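Local atomic coordinates of uncharacterized protein (Alicyclobacillus acidocaldarius subsp. acidocaldarius, PDB entry 3RQB), a protein that is of unknown function but has a hot dog fold and probably acts as an acyl-CoA thioesterase. Residues Arg178-Ala183 / Glu220-Gln225. Numbering follows the deposited sequence.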
ATOM      1  N   ARG B 178      16.398  -1.757  21.171  1.00 59.77           N
ATOM      2  CA  ARG B 178      15.833  -0.424  21.312  1.00 60.03           C
ATOM      3  C   ARG B 178      14.329  -0.512  21.470  1.00 62.61           C
ATOM      4  O   ARG B 178      13.677  -1.303  20.787  1.00 68.19           O
ATOM      5  CB  ARG B 178      16.191   0.427  20.089  1.00 51.74           C
ATOM      6  CG  ARG B 178      15.394   1.711  19.932  1.00 46.28           C
ATOM      7  CD  ARG B 178      15.749   2.400  18.613  1.00 52.56           C
ATOM      8  NE  ARG B 178      15.249   3.775  18.512  1.00 55.71           N
ATOM      9  CZ  ARG B 178      14.017   4.095  18.120  1.00 53.64           C
ATOM     10  NH1 ARG B 178      13.149   3.135  17.805  1.00 53.36           N
ATOM     11  NH2 ARG B 178      13.648   5.369  18.049  1.00 44.53           N
ATOM     12  N   PRO B 179      13.768   0.337  22.343  1.00 58.81           N
ATOM     13  CA  PRO B 179      12.327   0.349  22.588  1.00 62.12           C
ATOM     14  C   PRO B 179      11.595   0.598  21.294  1.00 66.80           C
ATOM     15  O   PRO B 179      12.098   1.299  20.415  1.00 66.43           O
ATOM     16  CB  PRO B 179      12.150   1.527  23.537  1.00 57.61           C
ATOM     17  CG  PRO B 179      13.441   1.565  24.288  1.00 50.71           C
ATOM     18  CD  PRO B 179      14.483   1.230  23.268  1.00 53.36           C
ATOM     19  N   LEU B 180      10.414   0.011  21.175  1.00 69.82           N
ATOM     20  CA  LEU B 180       9.698   0.061  19.918  1.00 67.18           C
ATOM     21  C   LEU B 180       8.833   1.299  19.823  1.00 61.84           C
ATOM     22  O   LEU B 180       8.174   1.672  20.790  1.00 56.44           O
ATOM     23  CB  LEU B 180       8.831  -1.179  19.742  1.00 65.58           C
ATOM     24  CG  LEU B 180       8.239  -1.277  18.339  1.00 65.31           C
ATOM     25  CD1 LEU B 180       9.342  -1.207  17.285  1.00 61.93           C
ATOM     26  CD2 LEU B 180       7.437  -2.551  18.197  1.00 68.95           C
ATOM     27  N   ASP B 181       8.859   1.934  18.654  1.00 60.97           N
ATOM     28  CA  ASP B 181       7.942   3.021  18.328  1.00 58.53           C
ATOM     29  C   ASP B 181       7.542   2.902  16.862  1.00 51.35           C
ATOM     30  O   ASP B 181       7.907   1.945  16.197  1.00 52.39           O
ATOM     31  CB  ASP B 181       8.564   4.388  18.634  1.00 62.00           C
ATOM     32  CG  ASP B 181       9.592   4.819  17.603  1.00 67.23           C
ATOM     33  OD1 ASP B 181      10.116   3.957  16.870  1.00 66.65           O
ATOM     34  OD2 ASP B 181       9.880   6.032  17.534  1.00 73.58           O
ATOM     35  N   HIS B 182       6.799   3.868  16.348  1.00 45.90           N
ATOM     36  CA  HIS B 182       6.243   3.720  15.007  1.00 45.67           C
ATOM     37  C   HIS B 182       7.284   3.676  13.894  1.00 41.74           C
ATOM     38  O   HIS B 182       7.254   2.790  13.038  1.00 33.22           O
ATOM     39  CB  HIS B 182       5.190   4.795  14.745  1.00 53.88           C
ATOM     40  CG  HIS B 182       3.989   4.673  15.634  1.00 64.17           C
ATOM     41  ND1 HIS B 182       2.881   3.923  15.294  1.00 68.11           N
ATOM     42  CD2 HIS B 182       3.733   5.183  16.862  1.00 66.27           C
ATOM     43  CE1 HIS B 182       1.991   3.987  16.268  1.00 70.88           C
ATOM     44  NE2 HIS B 182       2.484   4.746  17.232  1.00 70.07           N
ATOM     45  N   ALA B 183       8.215   4.619  13.899  1.00 48.16           N
ATOM     46  CA  ALA B 183       9.195   4.658  12.819  1.00 51.07           C
ATOM     47  C   ALA B 183      10.062   3.388  12.792  1.00 50.50           C
ATOM     48  O   ALA B 183      10.335   2.830  11.729  1.00 48.08           O
ATOM     49  CB  ALA B 183      10.047   5.930  12.896  1.00 41.48           C
ATOM     50  N   GLU B 220      -0.558   2.231  22.001  1.00 59.96           N
ATOM     51  CA  GLU B 220      -0.166   1.751  23.331  1.00 59.90           C
ATOM     52  C   GLU B 220       0.359   0.330  23.266  1.00 51.58           C
ATOM     53  O   GLU B 220       1.354  -0.011  23.914  1.00 46.46           O
ATOM     54  CB  GLU B 220      -1.337   1.829  24.310  1.00 74.48           C
ATOM     55  CG  GLU B 220      -1.908   3.238  24.499  1.00 91.85           C
ATOM     56  CD  GLU B 220      -3.102   3.540  23.589  1.00103.75           C
ATOM     57  OE1 GLU B 220      -2.926   3.626  22.352  1.00105.18           O
ATOM     58  OE2 GLU B 220      -4.223   3.699  24.124  1.00110.41           O
ATOM     59  N   THR B 221      -0.321  -0.490  22.470  1.00 50.14           N
ATOM     60  CA  THR B 221       0.112  -1.855  22.217  1.00 50.59           C
ATOM     61  C   THR B 221       1.520  -1.867  21.650  1.00 51.69           C
ATOM     62  O   THR B 221       2.394  -2.602  22.122  1.00 55.80           O
ATOM     63  CB  THR B 221      -0.787  -2.549  21.190  1.00 50.92           C
ATOM     64  OG1 THR B 221      -2.075  -2.815  21.768  1.00 53.12           O
ATOM     65  CG2 THR B 221      -0.138  -3.861  20.726  1.00 45.62           C
ATOM     66  N   ILE B 222       1.733  -1.049  20.627  1.00 46.02           N
ATOM     67  CA  ILE B 222       3.034  -0.967  19.973  1.00 46.87           C
ATOM     68  C   ILE B 222       4.157  -0.711  20.993  1.00 51.23           C
ATOM     69  O   ILE B 222       5.140  -1.457  21.067  1.00 49.13           O
ATOM     70  CB  ILE B 222       3.023   0.100  18.844  1.00 54.18           C
ATOM     71  CG1 ILE B 222       2.252  -0.437  17.619  1.00 54.12           C
ATOM     72  CG2 ILE B 222       4.447   0.507  18.479  1.00 51.85           C
ATOM     73  CD1 ILE B 222       1.855   0.614  16.561  1.00 51.14           C
ATOM     74  N   PHE B 223       3.983   0.334  21.796  1.00 52.64           N
ATOM     75  CA  PHE B 223       4.975   0.725  22.789  1.00 50.58           C
ATOM     76  C   PHE B 223       5.232  -0.375  23.808  1.00 60.61           C
ATOM     77  O   PHE B 223       6.367  -0.587  24.236  1.00 66.60           O
ATOM     78  CB  PHE B 223       4.519   2.004  23.470  1.00 43.48           C
ATOM     79  CG  PHE B 223       4.359   3.153  22.516  1.00 51.92           C
ATOM     80  CD1 PHE B 223       5.130   3.220  21.360  1.00 52.25           C
ATOM     81  CD2 PHE B 223       3.438   4.163  22.754  1.00 53.71           C
ATOM     82  CE1 PHE B 223       4.999   4.283  20.466  1.00 47.21           C
ATOM     83  CE2 PHE B 223       3.295   5.226  21.854  1.00 47.79           C
ATOM     84  CZ  PHE B 223       4.078   5.284  20.713  1.00 40.38           C
ATOM     85  N   ARG B 224       4.173  -1.102  24.141  1.00 58.72           N
ATOM     86  CA  ARG B 224       4.208  -2.169  25.128  1.00 56.36           C
ATOM     87  C   ARG B 224       5.372  -3.146  24.893  1.00 55.89           C
ATOM     88  O   ARG B 224       5.933  -3.703  25.838  1.00 55.72           O
ATOM     89  CB  ARG B 224       2.870  -2.906  25.057  1.00 59.48           C
ATOM     90  CG  ARG B 224       2.581  -3.909  26.151  1.00 68.06           C
ATOM     91  CD  ARG B 224       1.139  -4.396  26.011  1.00 77.45           C
ATOM     92  NE  ARG B 224       0.196  -3.273  25.949  1.00 81.65           N
ATOM     93  CZ  ARG B 224      -0.877  -3.224  25.159  1.00 76.44           C
ATOM     94  NH1 ARG B 224      -1.155  -4.241  24.350  1.00 72.59           N
ATOM     95  NH2 ARG B 224      -1.672  -2.155  25.178  1.00 71.03           N
ATOM     96  N   GLN B 225       5.729  -3.351  23.629  1.00 56.13           N
ATOM     97  CA  GLN B 225       6.759  -4.320  23.248  1.00 55.91           C
ATOM     98  C   GLN B 225       8.163  -3.973  23.759  1.00 61.62           C
ATOM     99  O   GLN B 225       8.982  -4.861  24.013  1.00 67.73           O
ATOM    100  CB  GLN B 225       6.799  -4.464  21.725  1.00 54.47           C
ATOM    101  CG  GLN B 225       5.436  -4.634  21.073  1.00 50.28           C
ATOM    102  CD  GLN B 225       4.745  -5.932  21.459  1.00 55.26           C
ATOM    103  OE1 GLN B 225       5.382  -6.973  21.609  1.00 62.05           O
ATOM    104  NE2 GLN B 225       3.432  -5.875  21.615  1.00 55.41           N
TER
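With CG of L180 anti to the backbone N (chi1 -171°), the leucine reaches forward from its loop, while H182 and F223 both set CG anti to their carbonyl carbons, so that their rings converge from the two segments. L180 makes the broadest apolar contact: its CD2 rests 3.8 Å from the carbonyl O of I222 and 4.1 Å from CB of Q225, and its CG faces CG2 of I222. A branched aliphatic suits this place, since it reaches both residues. I222, beta-branched, divides its work: CG2 serves L180 while CD1 packs 3.4 Å from CE1 of H182. The F223 side chain starts away from the loop, but its flat ring swings back to set an edge against the backbone, CD1 lying 3.5 Å from the carbonyl O of L180 and CE1 3.9 Å from CA of D181. The imidazole, a flat group that serves both I222 and F223, stands nearly perpendicular (85°) to the phenyl plane. An alanine in place of H182 would probably loosen the join, because contacts with I222 CD1 and the F223 ring would be lost. D181 is the N-cap of the helix that H182 enters: its short carboxylate lets OD1 accept from the backbone N of A184 and also meet R178 NH1 (3.3 Å) in a salt bridge. This structural packing within the C-terminal hot dog thioesterase domain joins the start of helix 182-188 to helix 219-224; H182 also packs edge-to-face on F215 of strand 206-215 and against L49 of helix 41-53, while R178 pairs with D13 of helix 11-15.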